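Local coordinates for protein D-isomer specific 2-hydroxyacid dehydrogenase NAD-binding (Xanthobacter autotrophicus, PDB 4XA8) that binds NADPH and probably works as an NAD(P)-dependent oxidoreductase of the D-isomer specific 2-hydroxyacid dehydrogenase family, at residues F113-H118 with K229-A234; A254-D259 with D276-T281. All coordinates share one frame; numbering follows the deposited sequence.

Contact 1: F113-H118 with K229-A234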
loop_
_atom_site.group_PDB
_atom_site.type_symbol
_atom_site.label_atom_id
_atom_site.label_comp_id
_atom_site.label_asym_id
_atom_site.label_seq_id
_atom_site.Cartn_x
_atom_site.Cartn_y
_atom_site.Cartn_z
ATOM N N PHE A 113 2.553 -3.024 0.316
ATOM C CA PHE A 113 1.253 -2.478 -0.113
ATOM C C PHE A 113 0.077 -3.381 0.298
ATOM O O PHE A 113 -0.906 -2.899 0.854
ATOM C CB PHE A 113 1.235 -2.257 -1.644
ATOM C CG PHE A 113 -0.162 -2.211 -2.215
ATOM C CD1 PHE A 113 -0.942 -1.076 -2.100
ATOM C CD2 PHE A 113 -0.701 -3.323 -2.833
ATOM C CE1 PHE A 113 -2.255 -1.070 -2.606
ATOM C CE2 PHE A 113 -2.009 -3.335 -3.330
ATOM C CZ PHE A 113 -2.787 -2.217 -3.194
ATOM N N CYS A 114 0.179 -4.695 0.032
ATOM C CA CYS A 114 -0.936 -5.612 0.323
ATOM C C CYS A 114 -1.178 -5.750 1.851
ATOM O O CYS A 114 -2.313 -5.705 2.327
ATOM C CB CYS A 114 -0.619 -7.016 -0.202
ATOM S SG CYS A 114 -0.530 -7.159 -1.970
ATOM N N VAL A 115 -0.088 -5.852 2.619
ATOM C CA VAL A 115 -0.190 -5.955 4.078
ATOM C C VAL A 115 -0.796 -4.665 4.632
ATOM O O VAL A 115 -1.727 -4.748 5.471
ATOM C CB VAL A 115 1.139 -6.251 4.731
ATOM C CG1 VAL A 115 1.064 -6.120 6.258
ATOM C CG2 VAL A 115 1.572 -7.635 4.331
ATOM N N LEU A 116 -0.338 -3.495 4.154
ATOM C CA LEU A 116 -0.867 -2.213 4.705
ATOM C C LEU A 116 -2.359 -2.007 4.332
ATOM O O LEU A 116 -3.173 -1.512 5.133
ATOM C CB LEU A 116 -0.049 -1.002 4.218
ATOM C CG LEU A 116 1.384 -0.876 4.742
ATOM C CD1 LEU A 116 2.197 0.169 3.980
ATOM C CD2 LEU A 116 1.261 -0.537 6.194
ATOM N N ARG A 117 -2.694 -2.444 3.136
ATOM C CA ARG A 117 -4.046 -2.305 2.650
ATOM C C ARG A 117 -4.993 -3.107 3.612
ATOM O O ARG A 117 -6.039 -2.605 4.016
ATOM C CB ARG A 117 -4.118 -2.757 1.205
ATOM C CG ARG A 117 -5.473 -2.920 0.560
ATOM C CD ARG A 117 -5.436 -3.300 -0.939
ATOM N NE ARG A 117 -6.834 -3.281 -1.369
ATOM C CZ ARG A 117 -7.686 -4.270 -1.216
ATOM N NH1 ARG A 117 -7.294 -5.418 -0.702
ATOM N NH2 ARG A 117 -8.970 -4.101 -1.545
ATOM N N HIS A 118 -4.629 -4.322 3.993
ATOM C CA HIS A 118 -5.432 -5.096 4.955
ATOM C C HIS A 118 -5.357 -4.607 6.395
ATOM O O HIS A 118 -6.369 -4.571 7.092
ATOM C CB HIS A 118 -5.070 -6.588 4.871
ATOM C CG HIS A 118 -5.534 -7.222 3.601
ATOM N ND1 HIS A 118 -6.871 -7.357 3.289
ATOM C CD2 HIS A 118 -4.849 -7.702 2.539
ATOM C CE1 HIS A 118 -6.986 -7.923 2.101
ATOM N NE2 HIS A 118 -5.774 -8.154 1.639
ATOM N N LYS A 229 -6.862 -12.433 7.190
ATOM C CA LYS A 229 -6.670 -11.780 5.891
ATOM C C LYS A 229 -5.518 -12.471 5.124
ATOM O O LYS A 229 -4.456 -12.692 5.672
ATOM C CB LYS A 229 -6.419 -10.303 6.116
ATOM C CG LYS A 229 -7.608 -9.711 6.908
ATOM C CD LYS A 229 -7.300 -8.488 7.701
ATOM C CE LYS A 229 -8.571 -7.789 8.210
ATOM N NZ LYS A 229 -8.540 -6.344 7.753
ATOM N N PHE A 230 -5.779 -12.831 3.865
ATOM C CA PHE A 230 -4.930 -13.761 3.100
ATOM C C PHE A 230 -4.385 -13.077 1.830
ATOM O O PHE A 230 -5.150 -12.529 1.035
ATOM C CB PHE A 230 -5.801 -14.952 2.745
ATOM C CG PHE A 230 -5.072 -16.108 2.143
ATOM C CD1 PHE A 230 -4.910 -16.186 0.766
ATOM C CD2 PHE A 230 -4.581 -17.139 2.928
ATOM C CE1 PHE A 230 -4.263 -17.250 0.181
ATOM C CE2 PHE A 230 -3.943 -18.232 2.337
ATOM C CZ PHE A 230 -3.786 -18.278 0.971
ATOM N N ILE A 231 -3.059 -13.110 1.647
ATOM C CA ILE A 231 -2.383 -12.505 0.524
ATOM C C ILE A 231 -1.563 -13.615 -0.175
ATOM O O ILE A 231 -0.768 -14.294 0.489
ATOM C CB ILE A 231 -1.420 -11.430 0.981
ATOM C CG1 ILE A 231 -2.195 -10.289 1.630
ATOM C CG2 ILE A 231 -0.567 -10.899 -0.179
ATOM C CD1 ILE A 231 -1.327 -9.425 2.494
ATOM N N ASN A 232 -1.759 -13.790 -1.486
ATOM C CA ASN A 232 -0.978 -14.817 -2.266
ATOM C C ASN A 232 -0.197 -14.169 -3.372
ATOM O O ASN A 232 -0.799 -13.600 -4.292
ATOM C CB ASN A 232 -1.859 -15.869 -2.866
ATOM C CG ASN A 232 -1.059 -17.063 -3.362
ATOM O OD1 ASN A 232 0.142 -17.164 -3.103
ATOM N ND2 ASN A 232 -1.717 -17.945 -4.094
ATOM N N VAL A 233 1.141 -14.199 -3.255
ATOM C CA VAL A 233 2.031 -13.668 -4.284
ATOM C C VAL A 233 3.014 -14.763 -4.757
ATOM O O VAL A 233 3.960 -14.454 -5.462
ATOM C CB VAL A 233 2.811 -12.413 -3.831
ATOM C CG1 VAL A 233 1.830 -11.225 -3.599
ATOM C CG2 VAL A 233 3.587 -12.674 -2.550
ATOM N N ALA A 234 2.790 -16.018 -4.418
ATOM C CA ALA A 234 3.748 -17.079 -4.772
ATOM C C ALA A 234 3.339 -17.663 -6.110
ATOM O O ALA A 234 3.803 -17.243 -7.138
ATOM C CB ALA A 234 3.768 -18.166 -3.729
#
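Ile231 and Lys229, alternate residues on one face of a strand of the Rossmann-type sheet, carry this helix-on-sheet packing; residues 113-118 of helix 103-119 run back over them, their axis at 164° to that of strand 229-232. Ile231 has CG1 anti to its carbonyl carbon and the chain extended beyond it, which together carry CD1 to the helix, 3.7 Å from Cys114 CB, while CG2 stays beside the same CB and SG. Val115 crosses Ile231 at about a right angle, its CG2 touching CD1, which also lies against the backbone N of Val115. His118 and Ile231 lie alongside, running in opposite senses, with CD2 of the imidazole 3.8 Å from Ile231 CG1. CG and ND1 of the ring lie by Lys229 CB, and the lysine chain runs on, bending at chi4 until NZ donates to His118 O at 2.9 Å from above the carbonyl plane. Asp121 and Glu255 also hold this ammonium. An alanine at Lys229 would probably loosen the helix end, because the bond to His118 O disappears with the ammonium. With ND1 probably bonded to Glu255 and NE2 to Thr257, the imidazole is fixed in rotation; the carboxylate would tend to favour a protonated ring, the nearby ammonium to oppose it.

Contact 2: A254-D259 with D276-T281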
loop_
_atom_site.group_PDB
_atom_site.type_symbol
_atom_site.label_atom_id
_atom_site.label_comp_id
_atom_site.label_asym_id
_atom_site.label_seq_id
_atom_site.Cartn_x
_atom_site.Cartn_y
_atom_site.Cartn_z
ATOM N N ALA A 254 -11.628 -13.435 6.026
ATOM C CA ALA A 254 -12.440 -12.238 5.887
ATOM C C ALA A 254 -12.225 -11.479 4.558
ATOM O O ALA A 254 -13.185 -10.881 3.979
ATOM C CB ALA A 254 -12.202 -11.312 7.062
ATOM N N GLU A 255 -10.987 -11.468 4.099
ATOM C CA GLU A 255 -10.615 -10.761 2.884
ATOM C C GLU A 255 -9.295 -11.260 2.344
ATOM O O GLU A 255 -8.516 -11.875 3.060
ATOM C CB GLU A 255 -10.598 -9.203 3.103
ATOM C CG GLU A 255 -9.999 -8.744 4.390
ATOM C CD GLU A 255 -10.108 -7.225 4.657
ATOM O OE1 GLU A 255 -9.040 -6.577 4.697
ATOM O OE2 GLU A 255 -11.231 -6.676 4.846
ATOM N N ALA A 256 -9.051 -11.010 1.058
ATOM C CA ALA A 256 -7.884 -11.495 0.410
ATOM C C ALA A 256 -7.435 -10.581 -0.712
ATOM O O ALA A 256 -8.231 -9.783 -1.279
ATOM C CB ALA A 256 -8.143 -12.905 -0.155
ATOM N N THR A 257 -6.138 -10.714 -0.996
ATOM C CA THR A 257 -5.466 -10.075 -2.098
ATOM C C THR A 257 -4.669 -11.202 -2.801
ATOM O O THR A 257 -3.780 -11.842 -2.211
ATOM C CB THR A 257 -4.574 -8.861 -1.708
ATOM O OG1 THR A 257 -5.349 -7.844 -1.015
ATOM C CG2 THR A 257 -3.918 -8.266 -2.921
ATOM N N LEU A 258 -5.018 -11.446 -4.070
ATOM C CA LEU A 258 -4.535 -12.626 -4.805
ATOM C C LEU A 258 -3.932 -12.134 -6.109
ATOM O O LEU A 258 -4.623 -11.490 -6.904
ATOM C CB LEU A 258 -5.683 -13.604 -5.068
ATOM C CG LEU A 258 -6.458 -14.084 -3.842
ATOM C CD1 LEU A 258 -7.649 -14.876 -4.338
ATOM C CD2 LEU A 258 -5.575 -14.891 -2.892
ATOM N N ASP A 259 -2.631 -12.381 -6.283
ATOM C CA ASP A 259 -1.868 -11.951 -7.469
ATOM C C ASP A 259 -1.550 -13.083 -8.460
ATOM O O ASP A 259 -0.984 -12.829 -9.528
ATOM C CB ASP A 259 -0.518 -11.337 -7.029
ATOM C CG ASP A 259 0.182 -10.587 -8.128
ATOM O OD1 ASP A 259 -0.455 -9.753 -8.784
ATOM O OD2 ASP A 259 1.406 -10.789 -8.317
ATOM N N ASP A 276 -16.536 -8.880 -3.395
ATOM C CA ASP A 276 -16.248 -7.598 -2.788
ATOM C C ASP A 276 -15.060 -7.556 -1.860
ATOM O O ASP A 276 -14.416 -6.496 -1.724
ATOM C CB ASP A 276 -17.445 -7.162 -1.927
ATOM C CG ASP A 276 -18.284 -6.139 -2.582
ATOM O OD1 ASP A 276 -17.692 -5.315 -3.307
ATOM O OD2 ASP A 276 -19.522 -6.124 -2.347
ATOM N N ASN A 277 -14.813 -8.669 -1.174
ATOM C CA ASN A 277 -13.693 -8.773 -0.213
ATOM C C ASN A 277 -12.393 -9.395 -0.728
ATOM O O ASN A 277 -11.507 -9.746 0.057
ATOM C CB ASN A 277 -14.172 -9.520 1.017
ATOM C CG ASN A 277 -14.713 -10.882 0.690
ATOM O OD1 ASN A 277 -15.177 -11.119 -0.427
ATOM N ND2 ASN A 277 -14.698 -11.756 1.644
ATOM N N VAL A 278 -12.291 -9.560 -2.054
ATOM C CA VAL A 278 -11.098 -10.036 -2.714
ATOM C C VAL A 278 -10.617 -8.944 -3.683
ATOM O O VAL A 278 -11.438 -8.380 -4.428
ATOM C CB VAL A 278 -11.361 -11.316 -3.525
ATOM C CG1 VAL A 278 -10.140 -11.724 -4.298
ATOM C CG2 VAL A 278 -11.807 -12.455 -2.632
ATOM N N LEU A 279 -9.311 -8.654 -3.670
ATOM C CA LEU A 279 -8.665 -7.874 -4.730
ATOM C C LEU A 279 -7.868 -8.828 -5.587
ATOM O O LEU A 279 -7.004 -9.598 -5.077
ATOM C CB LEU A 279 -7.736 -6.765 -4.168
ATOM C CG LEU A 279 -6.847 -5.995 -5.183
ATOM C CD1 LEU A 279 -7.678 -5.334 -6.273
ATOM C CD2 LEU A 279 -5.980 -4.943 -4.494
ATOM N N VAL A 280 -8.226 -8.859 -6.864
ATOM C CA VAL A 280 -7.534 -9.669 -7.872
ATOM C C VAL A 280 -6.551 -8.729 -8.553
ATOM O O VAL A 280 -6.933 -7.641 -9.046
ATOM C CB VAL A 280 -8.512 -10.223 -8.932
ATOM C CG1 VAL A 280 -7.741 -10.810 -10.128
ATOM C CG2 VAL A 280 -9.397 -11.293 -8.326
ATOM N N THR A 281 -5.285 -9.105 -8.510
ATOM C CA THR A 281 -4.248 -8.418 -9.243
ATOM C C THR A 281 -3.620 -9.361 -10.289
ATOM O O THR A 281 -3.328 -10.519 -10.013
ATOM C CB THR A 281 -3.173 -7.761 -8.344
ATOM O OG1 THR A 281 -2.492 -8.699 -7.498
ATOM C CG2 THR A 281 -3.777 -6.600 -7.456
#
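Strands 254-258 and 278-280 lie side by side and parallel, 7° apart with axes 4.7 Å from each other, at one edge of the seven-stranded Rossmann-type sheet of the NAD-binding domain. Ala256 pairs with Val278, Thr257 with Leu279 and Leu258 with Val280. The ladder alternates as parallel strands require: Ala256 N donates to Asn277 O and its carbonyl accepts from Leu279 N, then Leu258 N and O do the same with Leu279 O and Thr281 N. Straightest is the last, Thr281 N to Leu258 O at 3.0 Å with 177° at the hydrogen. Leu258 N meets Leu279 O nearly along the C=O axis.

One face carries Ala256, Leu258, Val278 and Val280. Here Leu258 crosses Val278 obliquely, CD1 4.0 Å from CG1, and Leu248 of helix 241-250 packs against Val278. On the other face Thr257 and Leu279 project together from the sheet as neighbours; Thr257 OG1, anti to its carbonyl carbon, has its polar partner in His118. Gln129 of the second subunit bonds to Val278 O and Val280 N, along the outer side of the edge strand.

Side chains extend the pairing at both ends. Asn277 holds CG in the crowded position between N and C (chi1 57°), which brings ND2 2.9 Å from Ala254 O; the acceptor lies in the amide plane, whereas the donor stands above the carbonyl plane. At the C-terminal end is Asp259, a residue of the NADPH site. Its carboxylate is gripped on both oxygens: OD2 accepts from Ala285 N, and OD1 from Leu284 N and Thr281. Thr281 OG1, itself in the crowded position, donates to Asp259 OD1 at 2.6 Å from above the carboxylate plane.

How the contacts relate
Both contacts are buried and involve the same Rossmann-type sheet, where strands 228-232 and 253-258 are neighbours, and their centres lie 8 Å apart. Contact 1 sets a helix on one face and relies on apolar packing with a charged group at one end; contact 2 is a lateral strand pairing, ruled by backbone hydrogen bonds, at the sheet's edge. His118 bridges them, its ND1 2.7 Å from Glu255 OE1 and its NE2 2.7 Å from Thr257 OG1. At the C-terminal ends of their strands, Val233 and Asp259 bring both contacts to the NADPH site. Each also reaches the second subunit, contact 1 by packing and contact 2 by hydrogen bonds as well as packing.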